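Local coordinates for protein dihydroneopterin triphosphate diphosphatase (Escherichia coli O157:H7, PDB 5U7H) that probably hydrolyses dihydroneopterin triphosphate to dihydroneopterin monophosphate and pyrophosphate for folate biosynthesis, and can also cleave nucleoside triphosphates, preferably dATP, at residues A18-R23 and L107-Q112; K58-I63 and F115-A120; V5-V10 and T40-E45. All coordinates share one frame; numbering follows the deposited sequence.

In the fold
All three contacts belong to one Nudix domain built around a mixed sheet. Interactions 2 and 3 have centres about 17 Å apart and meet at the metal site: Thr40 from strand 36-42 and Glu60 from helix 49-61, consecutive elements of the chain, share a nickel ion with Glu117. Interaction 3 closes along the chain before interaction 2 opens, whereas the segments of interaction 1 alternate with those of each of the others. Interaction 1 touches interaction 2 where Leu107 packs on Ile63. Interactions 1 and 3, their centres about 28 Å apart, lie on opposite sides of the chain's centre, a strand-end turn at one and the metal and phosphate site at the other.

Interaction 1 (A18-R23 and L107-Q112); sequences AQDTKR and LPHERQ. With NI (nickel (II) ion), chain I.
Ala18 lies beside Leu107 where the neighbouring parallel strands 10-18 and 97-107 come to their ends, their CA atoms 4.7 Å apart and their side chains on the same face of the sheet. The methyl group of Ala18 settles against the backbone of the second segment, with CB 3.4 Å from Glu110 N and the CG methylene of Glu110 close by. One residue on, Gln19 N donates to Leu107 O over 2.6 Å, with the carbonyl aimed almost straight at the nitrogen (178° at the oxygen). Leu107 also bonds the backbone of Tyr17, the pattern of a parallel pair in which one residue is gripped by two that flank its partner.

Asp20 reaches across to His109. With CG set between the backbone N and the carbonyl carbon (chi1 53°), OD2 accepts from His109 ND1 at 2.6 Å; the oxygen sits near the imidazole plane, while the ring nitrogen approaches from above the carboxylate plane. This His-carboxylate bond fixes the ring's rotation and may make it a stronger donor to the nickel ion that NE2 binds at 2.1 Å, far from the active-site metals.

Thr21 OG1 serves twice: it donates to Glu110 OE2, in a bond modelled so short that its exact length is doubtful, and accepts from Arg23 N, forming an ST turn. Here the chain makes the tight turn that joins strands 10-18 and 23-29 of the Nudix fold, closed by Lys22 N bonding to Ala18 O and Ala18 N to Arg23 O. Arg23 completes the grip on the same carboxylate oxygen through a salt bridge, NH1 to Glu110 OE2 at 2.6 Å. OE2 uses its syn lone pair and lies in the guanidinium plane at its edge, while the carboxylate plane is turned 87° from it. Trp123 of strand 118-125 packs against Ala18, Arg23 and Glu110.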
loop_
_atom_site.group_PDB
_atom_site.type_symbol
_atom_site.label_atom_id
_atom_site.label_comp_id
_atom_site.label_asym_id
_atom_site.label_seq_id
_atom_site.Cartn_x
_atom_site.Cartn_y
_atom_site.Cartn_z
ATOM N N ALA A 18 -13.138 -2.189 -2.212
ATOM C CA ALA A 18 -14.529 -1.793 -2.029
ATOM C C ALA A 18 -15.346 -2.990 -1.563
ATOM O O ALA A 18 -15.263 -4.073 -2.154
ATOM C CB ALA A 18 -15.125 -1.222 -3.312
ATOM N N GLN A 19 -16.166 -2.775 -0.532
ATOM C CA GLN A 19 -16.876 -3.889 0.096
ATOM C C GLN A 19 -17.848 -4.562 -0.871
ATOM O O GLN A 19 -18.010 -5.789 -0.842
ATOM C CB GLN A 19 -17.611 -3.397 1.345
ATOM C CG GLN A 19 -18.239 -4.509 2.173
ATOM C CD GLN A 19 -17.274 -5.650 2.461
ATOM O OE1 GLN A 19 -17.510 -6.793 2.067
ATOM N NE2 GLN A 19 -16.181 -5.344 3.155
ATOM N N ASP A 20 -18.487 -3.786 -1.751
ATOM C CA ASP A 20 -19.569 -4.353 -2.557
ATOM C C ASP A 20 -19.055 -5.117 -3.780
ATOM O O ASP A 20 -19.547 -6.215 -4.069
ATOM C CB ASP A 20 -20.554 -3.257 -2.974
ATOM C CG ASP A 20 -19.874 -2.074 -3.652
ATOM O OD1 ASP A 20 -18.667 -2.169 -3.978
ATOM O OD2 ASP A 20 -20.561 -1.046 -3.864
ATOM N N THR A 21 -18.073 -4.573 -4.514
ATOM C CA THR A 21 -17.572 -5.245 -5.712
ATOM C C THR A 21 -16.370 -6.141 -5.454
ATOM O O THR A 21 -16.068 -7.006 -6.294
ATOM C CB THR A 21 -17.187 -4.225 -6.789
ATOM O OG1 THR A 21 -16.164 -3.356 -6.290
ATOM C CG2 THR A 21 -18.384 -3.389 -7.194
ATOM N N LYS A 22 -15.677 -5.950 -4.328
ATOM C CA LYS A 22 -14.393 -6.589 -4.045
ATOM C C LYS A 22 -13.305 -6.180 -5.047
ATOM O O LYS A 22 -12.330 -6.909 -5.244
ATOM C CB LYS A 22 -14.528 -8.116 -3.988
ATOM C CG LYS A 22 -15.529 -8.605 -2.926
ATOM C CD LYS A 22 -15.136 -8.125 -1.527
ATOM C CE LYS A 22 -15.916 -8.829 -0.413
ATOM N NZ LYS A 22 -17.405 -8.693 -0.562
ATOM N N ARG A 23 -13.450 -5.032 -5.701
ATOM C CA ARG A 23 -12.375 -4.533 -6.542
ATOM C C ARG A 23 -11.330 -3.835 -5.681
ATOM O O ARG A 23 -11.629 -3.304 -4.607
ATOM C CB ARG A 23 -12.910 -3.579 -7.612
ATOM C CG ARG A 23 -13.547 -4.295 -8.794
ATOM C CD ARG A 23 -13.440 -3.467 -10.083
ATOM N NE ARG A 23 -14.212 -4.061 -11.168
ATOM C CZ ARG A 23 -15.527 -3.900 -11.319
ATOM N NH1 ARG A 23 -16.217 -3.157 -10.456
ATOM N NH2 ARG A 23 -16.157 -4.483 -12.331
ATOM N N LEU A 107 -13.608 0.072 1.742
ATOM C CA LEU A 107 -14.550 1.170 1.568
ATOM C C LEU A 107 -15.924 0.625 1.182
ATOM O O LEU A 107 -16.032 -0.474 0.621
ATOM C CB LEU A 107 -14.062 2.130 0.486
ATOM C CG LEU A 107 -12.604 2.583 0.594
ATOM C CD1 LEU A 107 -12.204 3.331 -0.647
ATOM C CD2 LEU A 107 -12.403 3.441 1.816
ATOM N N PRO A 108 -16.996 1.367 1.460
ATOM C CA PRO A 108 -18.333 0.862 1.100
ATOM C C PRO A 108 -18.510 0.633 -0.392
ATOM O O PRO A 108 -19.129 -0.362 -0.794
ATOM C CB PRO A 108 -19.266 1.954 1.640
ATOM C CG PRO A 108 -18.385 3.164 1.823
ATOM C CD PRO A 108 -17.075 2.610 2.246
ATOM N N HIS A 109 -17.960 1.513 -1.227
ATOM C CA HIS A 109 -18.111 1.430 -2.671
ATOM C C HIS A 109 -16.815 1.882 -3.326
ATOM O O HIS A 109 -15.983 2.553 -2.704
ATOM C CB HIS A 109 -19.281 2.298 -3.180
ATOM C CG HIS A 109 -20.562 2.116 -2.417
ATOM N ND1 HIS A 109 -21.410 1.046 -2.627
ATOM C CD2 HIS A 109 -21.146 2.873 -1.455
ATOM C CE1 HIS A 109 -22.456 1.151 -1.824
ATOM N NE2 HIS A 109 -22.318 2.247 -1.098
ATOM N N GLU A 110 -16.647 1.501 -4.593
ATOM C CA GLU A 110 -15.612 2.115 -5.416
ATOM C C GLU A 110 -15.874 3.612 -5.535
ATOM O O GLU A 110 -17.023 4.061 -5.539
ATOM C CB GLU A 110 -15.573 1.465 -6.797
ATOM C CG GLU A 110 -15.412 -0.038 -6.759
ATOM C CD GLU A 110 -15.458 -0.663 -8.140
ATOM O OE1 GLU A 110 -15.356 0.075 -9.137
ATOM O OE2 GLU A 110 -15.604 -1.897 -8.238
ATOM N N ARG A 111 -14.803 4.402 -5.613
ATOM C CA ARG A 111 -14.954 5.850 -5.573
ATOM C C ARG A 111 -13.867 6.518 -6.409
ATOM O O ARG A 111 -12.969 5.864 -6.947
ATOM C CB ARG A 111 -14.927 6.363 -4.132
ATOM C CG ARG A 111 -13.547 6.341 -3.516
ATOM C CD ARG A 111 -13.494 7.210 -2.293
ATOM N NE ARG A 111 -14.264 6.622 -1.205
ATOM C CZ ARG A 111 -14.362 7.151 0.008
ATOM N NH1 ARG A 111 -13.737 8.291 0.289
ATOM N NH2 ARG A 111 -15.090 6.539 0.938
ATOM N N GLN A 112 -13.964 7.840 -6.514
ATOM C CA GLN A 112 -12.942 8.634 -7.171
ATOM C C GLN A 112 -11.795 8.895 -6.212
ATOM O O GLN A 112 -12.000 9.193 -5.032
ATOM C CB GLN A 112 -13.511 9.964 -7.663
ATOM C CG GLN A 112 -14.784 9.817 -8.473
ATOM C CD GLN A 112 -14.519 9.692 -9.958
ATOM O OE1 GLN A 112 -14.540 10.687 -10.690
ATOM N NE2 GLN A 112 -14.274 8.467 -10.416
HETATM NI NI NI I . -23.683 3.034 0.242
#

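Interaction 2 (K58-I63 and F115-A120); sequences KEEVTI and FTEHLA. With NI (nickel (II) ion), chain E; NI (nickel (II) ion), chain F.
Glu60 and Glu117 meet over two nickel ions, which they bridge in different ways. A single oxygen, Glu60 OE2, binds both the chain E and the chain F nickel at 2.0 Å, whereas Glu117 divides its carboxylate, OE2 going to the chain E ion at 2.0 Å and OE1 to the chain F ion at 2.1 Å. Held by the metals, the two acidic groups come close without a hydrogen bond between them, their planes turned 72° apart. Glu117 spans the gap because CG lies opposite the backbone N (chi1 -171°) and the chain continues extended. Glu56 and Thr40 O supply further ligands. Glu56, Glu60 and Glu117 are the probable magnesium ligands, so the nickel ions are consistent with marking the natural metal site.

The second oxygen of Glu60, OE1, accepts from metal-bound water 4 at 2.6 Å and faces the edge of the His118 ring. Glu59 OE1 accepts a hydrogen bond from water 2 at 2.7 Å, steadying another nickel ligand from the second shell. Water 3 ties the backbones together: it donates to Glu60 O, accepts from Glu117 N at 2.6 Å, and bonds His118 ND1, while NE2 of that ring is held by Gln37.

Further out, Thr116 OG1 donates to Glu59 O at 2.9 Å, approaching from above the carbonyl plane, and Thr62 OG1 bonds Val114 O. These links pin the last turn of helix 49-61, part of the Nudix box, and the residue after it to the chain leading into strand 118-125, with strand 36-42 touching Glu60 and Val61 and strand 23-29 bordering Glu117 and His118.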
loop_
_atom_site.group_PDB
_atom_site.type_symbol
_atom_site.label_atom_id
_atom_site.label_comp_id
_atom_site.label_asym_id
_atom_site.label_seq_id
_atom_site.Cartn_x
_atom_site.Cartn_y
_atom_site.Cartn_z
ATOM N N LYS A 58 -4.103 9.012 3.987
ATOM C CA LYS A 58 -4.539 10.395 3.804
ATOM C C LYS A 58 -3.688 11.105 2.754
ATOM O O LYS A 58 -4.214 11.798 1.878
ATOM C CB LYS A 58 -4.475 11.138 5.134
ATOM C CG LYS A 58 -5.382 12.350 5.239
ATOM C CD LYS A 58 -5.018 13.181 6.468
ATOM C CE LYS A 58 -6.081 14.228 6.770
ATOM N NZ LYS A 58 -5.685 15.126 7.892
ATOM N N GLU A 59 -2.365 10.936 2.830
ATOM C CA GLU A 59 -1.461 11.581 1.878
ATOM C C GLU A 59 -1.691 11.077 0.456
ATOM O O GLU A 59 -1.866 11.869 -0.472
ATOM C CB GLU A 59 -0.005 11.334 2.284
ATOM C CG GLU A 59 0.446 12.032 3.559
ATOM C CD GLU A 59 1.882 11.673 3.960
ATOM O OE1 GLU A 59 2.524 10.838 3.264
ATOM O OE2 GLU A 59 2.363 12.230 4.976
ATOM N N GLU A 60 -1.703 9.755 0.271
ATOM C CA GLU A 60 -1.631 9.165 -1.059
ATOM C C GLU A 60 -2.979 9.096 -1.779
ATOM O O GLU A 60 -3.009 9.202 -3.008
ATOM C CB GLU A 60 -1.021 7.772 -0.966
ATOM C CG GLU A 60 0.373 7.812 -0.364
ATOM C CD GLU A 60 1.234 6.650 -0.771
ATOM O OE1 GLU A 60 0.713 5.749 -1.455
ATOM O OE2 GLU A 60 2.440 6.646 -0.402
ATOM N N VAL A 61 -4.093 8.886 -1.076
ATOM C CA VAL A 61 -5.372 8.782 -1.784
ATOM C C VAL A 61 -6.418 9.702 -1.170
ATOM O O VAL A 61 -7.612 9.565 -1.457
ATOM C CB VAL A 61 -5.883 7.326 -1.839
ATOM C CG1 VAL A 61 -4.901 6.436 -2.592
ATOM C CG2 VAL A 61 -6.176 6.768 -0.440
ATOM N N THR A 62 -5.981 10.640 -0.327
ATOM C CA THR A 62 -6.845 11.699 0.210
ATOM C C THR A 62 -8.101 11.140 0.875
ATOM O O THR A 62 -9.199 11.683 0.732
ATOM C CB THR A 62 -7.235 12.701 -0.881
ATOM O OG1 THR A 62 -6.149 12.859 -1.805
ATOM C CG2 THR A 62 -7.584 14.052 -0.257
ATOM N N ILE A 63 -7.953 10.024 1.579
ATOM C CA ILE A 63 -9.033 9.426 2.360
ATOM C C ILE A 63 -8.644 9.566 3.816
ATOM O O ILE A 63 -7.619 9.025 4.242
ATOM C CB ILE A 63 -9.265 7.951 1.993
ATOM C CG1 ILE A 63 -9.704 7.821 0.530
ATOM C CG2 ILE A 63 -10.290 7.312 2.935
ATOM C CD1 ILE A 63 -9.871 6.374 0.042
ATOM N N PHE A 115 -5.067 11.545 -6.074
ATOM C CA PHE A 115 -3.796 10.976 -5.652
ATOM C C PHE A 115 -2.679 11.995 -5.827
ATOM O O PHE A 115 -2.770 12.907 -6.653
ATOM C CB PHE A 115 -3.482 9.705 -6.445
ATOM C CG PHE A 115 -3.637 9.874 -7.918
ATOM C CD1 PHE A 115 -2.609 10.415 -8.675
ATOM C CD2 PHE A 115 -4.817 9.507 -8.549
ATOM C CE1 PHE A 115 -2.752 10.591 -10.038
ATOM C CE2 PHE A 115 -4.966 9.664 -9.909
ATOM C CZ PHE A 115 -3.934 10.210 -10.659
ATOM N N THR A 116 -1.607 11.816 -5.047
ATOM C CA THR A 116 -0.471 12.731 -5.063
ATOM C C THR A 116 0.870 12.072 -5.376
ATOM O O THR A 116 1.712 12.707 -6.015
ATOM C CB THR A 116 -0.353 13.457 -3.716
ATOM O OG1 THR A 116 -0.159 12.496 -2.667
ATOM C CG2 THR A 116 -1.614 14.249 -3.436
ATOM N N GLU A 117 1.090 10.829 -4.957
ATOM C CA GLU A 117 2.360 10.130 -5.137
ATOM C C GLU A 117 2.403 9.286 -6.410
ATOM O O GLU A 117 3.430 8.654 -6.686
ATOM C CB GLU A 117 2.625 9.253 -3.897
ATOM C CG GLU A 117 4.011 8.571 -3.758
ATOM C CD GLU A 117 4.103 7.737 -2.467
ATOM O OE1 GLU A 117 4.125 6.462 -2.529
ATOM O OE2 GLU A 117 4.136 8.384 -1.385
ATOM N N HIS A 118 1.334 9.266 -7.204
ATOM C CA HIS A 118 1.214 8.300 -8.284
ATOM C C HIS A 118 0.805 9.003 -9.576
ATOM O O HIS A 118 0.461 10.182 -9.586
ATOM C CB HIS A 118 0.210 7.187 -7.914
ATOM C CG HIS A 118 0.690 6.298 -6.802
ATOM N ND1 HIS A 118 0.562 6.633 -5.470
ATOM C CD2 HIS A 118 1.340 5.109 -6.828
ATOM C CE1 HIS A 118 1.094 5.681 -4.720
ATOM N NE2 HIS A 118 1.566 4.742 -5.518
ATOM N N LEU A 119 0.855 8.258 -10.677
ATOM C CA LEU A 119 0.505 8.779 -11.989
ATOM C C LEU A 119 -0.949 8.535 -12.381
ATOM O O LEU A 119 -1.470 9.252 -13.243
ATOM C CB LEU A 119 1.415 8.156 -13.053
ATOM C CG LEU A 119 2.927 8.380 -12.898
ATOM C CD1 LEU A 119 3.679 7.581 -13.948
ATOM C CD2 LEU A 119 3.303 9.838 -12.990
ATOM N N ALA A 120 -1.609 7.550 -11.777
ATOM C CA ALA A 120 -2.934 7.105 -12.198
ATOM C C ALA A 120 -3.414 6.057 -11.200
ATOM O O ALA A 120 -2.620 5.495 -10.440
ATOM C CB ALA A 120 -2.913 6.522 -13.609
HETATM NI NI NI E . 3.646 7.933 0.535
HETATM NI NI NI F . 3.793 5.211 -0.830
HETATM O O HOH W 1 4.977 9.167 1.489
HETATM O O HOH W 2 2.523 9.684 0.851
HETATM O O HOH W 3 -0.688 8.971 -4.575
HETATM O O HOH W 4 2.557 3.990 -1.898
HETATM O O HOH W 5 5.165 3.923 -1.456
#

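Interaction 3 (V5-V10 and T40-E45); sequences VYKRPV and TGSVEE. With NI (nickel (II) ion), chain F; SO4 (sulfate ion), chain C.
Arg8 extends along residues 43-45, meeting a different group at each step. Its CB lies 3.9 Å from Val43 O, CG stays near that oxygen, and CD, 3.3 Å from it, also passes the carboxylate of Glu44. There the chain bends (chi3 75°), which lays the guanidinium across the backbone: Glu45 N stands 3.6 Å above the guanidinium plane, over its centre. NE donates to water 6 at 3.0 Å, a water at the guanidinium edge that in turn donates to Val43 O. At the tip, NH1 lies near Glu45 CB and NH2 forms a salt bridge with Glu45 OE2, the two side chains crossing at about a right angle; the modelled separation is improbably short, so its exact length is doubtful.

Two residues on, Val10 O accepts from Val43 N at 2.7 Å, and the CG1 methyl of Val10 packs against CB of Val43, tying the start of strand 10-18 to the residue just beyond strand 36-42. The tip of Lys7 meets Ser42. Bent at its last two torsions, Lys7 donates from NZ to sulfate O1 at 2.5 Å and, over a longer distance, to Ser42 OG, while Ser42 N holds sulfate O4.

That sulfate, probably from the crystallisation liquor, also binds the chain F nickel through O3, a metal that Thr40 O coordinates at 2.0 Å. Lys7 and Thr40 probably bind substrate, and Gly41 to Glu45 open the Nudix box. An anion held by lysine, backbone N-H and metal is consistent with the place of a substrate phosphate in a Nudix hydrolase active site.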
loop_
_atom_site.group_PDB
_atom_site.type_symbol
_atom_site.label_atom_id
_atom_site.label_comp_id
_atom_site.label_asym_id
_atom_site.label_seq_id
_atom_site.Cartn_x
_atom_site.Cartn_y
_atom_site.Cartn_z
ATOM N N VAL A 5 15.954 12.774 1.581
ATOM C CA VAL A 5 16.619 11.996 2.627
ATOM C C VAL A 5 16.236 10.515 2.494
ATOM O O VAL A 5 15.252 10.180 1.820
ATOM C CB VAL A 5 16.282 12.549 4.035
ATOM C CG1 VAL A 5 14.895 12.117 4.469
ATOM C CG2 VAL A 5 17.340 12.126 5.059
ATOM N N TYR A 6 17.017 9.639 3.136
ATOM C CA TYR A 6 16.859 8.195 2.968
ATOM C C TYR A 6 15.474 7.716 3.397
ATOM O O TYR A 6 14.993 8.054 4.483
ATOM C CB TYR A 6 17.929 7.464 3.778
ATOM C CG TYR A 6 19.336 7.667 3.272
ATOM C CD1 TYR A 6 19.630 7.552 1.924
ATOM C CD2 TYR A 6 20.374 7.958 4.149
ATOM C CE1 TYR A 6 20.913 7.728 1.458
ATOM C CE2 TYR A 6 21.653 8.134 3.700
ATOM C CZ TYR A 6 21.925 8.019 2.352
ATOM O OH TYR A 6 23.218 8.195 1.896
ATOM N N LYS A 7 14.833 6.920 2.542
ATOM C CA LYS A 7 13.651 6.186 2.971
ATOM C C LYS A 7 14.021 5.251 4.110
ATOM O O LYS A 7 15.159 4.794 4.221
ATOM C CB LYS A 7 13.050 5.374 1.823
ATOM C CG LYS A 7 12.353 6.206 0.762
ATOM C CD LYS A 7 11.771 5.343 -0.362
ATOM C CE LYS A 7 10.553 4.553 0.104
ATOM N NZ LYS A 7 9.554 5.436 0.796
ATOM N N ARG A 8 13.047 4.960 4.947
ATOM C CA ARG A 8 13.328 4.051 6.044
ATOM C C ARG A 8 12.908 2.626 5.682
ATOM O O ARG A 8 11.867 2.429 5.049
ATOM C CB ARG A 8 12.602 4.523 7.304
ATOM C CG ARG A 8 13.145 5.872 7.809
ATOM C CD ARG A 8 12.298 6.502 8.908
ATOM N NE ARG A 8 12.473 5.831 10.196
ATOM C CZ ARG A 8 13.333 6.218 11.141
ATOM N NH1 ARG A 8 14.104 7.283 10.952
ATOM N NH2 ARG A 8 13.425 5.536 12.280
ATOM N N PRO A 9 13.692 1.612 6.065
ATOM C CA PRO A 9 13.403 0.240 5.627
ATOM C C PRO A 9 12.387 -0.466 6.511
ATOM O O PRO A 9 12.467 -1.681 6.727
ATOM C CB PRO A 9 14.778 -0.434 5.711
ATOM C CG PRO A 9 15.438 0.270 6.852
ATOM C CD PRO A 9 14.975 1.699 6.794
ATOM N N VAL A 10 11.463 0.314 7.066
ATOM C CA VAL A 10 10.325 -0.188 7.828
ATOM C C VAL A 10 9.108 0.500 7.237
ATOM O O VAL A 10 9.032 1.732 7.226
ATOM C CB VAL A 10 10.441 0.105 9.338
ATOM C CG1 VAL A 10 9.134 -0.188 10.053
ATOM C CG2 VAL A 10 11.571 -0.698 9.971
ATOM N N THR A 40 1.612 1.949 -0.145
ATOM C CA THR A 40 2.707 1.661 0.779
ATOM C C THR A 40 3.355 2.962 1.227
ATOM O O THR A 40 3.196 4.003 0.591
ATOM C CB THR A 40 3.776 0.729 0.179
ATOM O OG1 THR A 40 4.562 1.430 -0.797
ATOM C CG2 THR A 40 3.128 -0.480 -0.457
ATOM N N GLY A 41 4.075 2.893 2.351
ATOM C CA GLY A 41 4.818 4.033 2.857
ATOM C C GLY A 41 5.773 3.705 3.993
ATOM O O GLY A 41 5.556 2.747 4.750
ATOM N N SER A 42 6.843 4.491 4.119
ATOM C CA SER A 42 7.797 4.278 5.199
ATOM C C SER A 42 7.177 4.694 6.520
ATOM O O SER A 42 6.484 5.708 6.602
ATOM C CB SER A 42 9.089 5.070 4.960
ATOM O OG SER A 42 9.846 4.509 3.903
ATOM N N VAL A 43 7.425 3.902 7.555
ATOM C CA VAL A 43 7.108 4.308 8.922
ATOM C C VAL A 43 8.191 5.266 9.405
ATOM O O VAL A 43 9.379 4.932 9.380
ATOM C CB VAL A 43 6.996 3.093 9.852
ATOM C CG1 VAL A 43 6.664 3.550 11.269
ATOM C CG2 VAL A 43 5.957 2.091 9.309
ATOM N N GLU A 44 7.787 6.448 9.862
ATOM C CA GLU A 44 8.746 7.450 10.307
ATOM C C GLU A 44 9.074 7.284 11.788
ATOM O O GLU A 44 8.327 6.676 12.557
ATOM C CB GLU A 44 8.223 8.871 10.058
ATOM C CG GLU A 44 7.648 9.120 8.657
ATOM C CD GLU A 44 8.716 9.343 7.586
ATOM O OE1 GLU A 44 9.917 9.139 7.869
ATOM O OE2 GLU A 44 8.350 9.723 6.450
ATOM N N GLU A 45 10.214 7.856 12.174
ATOM C CA GLU A 45 10.655 7.853 13.563
ATOM C C GLU A 45 9.546 8.307 14.499
ATOM O O GLU A 45 8.856 9.293 14.239
ATOM C CB GLU A 45 11.850 8.781 13.728
ATOM C CG GLU A 45 12.551 8.604 15.046
ATOM C CD GLU A 45 13.723 7.675 14.905
ATOM O OE1 GLU A 45 14.865 8.105 15.181
ATOM O OE2 GLU A 45 13.504 6.521 14.480
HETATM NI NI NI F . 3.793 5.211 -0.830
HETATM S S SO4 C . 6.435 6.438 0.666
HETATM O O1 SO4 C . 7.081 5.153 0.417
HETATM O O2 SO4 C . 7.097 7.492 -0.120
HETATM O O3 SO4 C . 4.997 6.375 0.284
HETATM O O4 SO4 C . 6.542 6.765 2.079
HETATM O O HOH W 6 10.948 3.346 10.986
HETATM O O HOH W 5 5.165 3.923 -1.456
HETATM O O HOH W 4 2.557 3.990 -1.898
#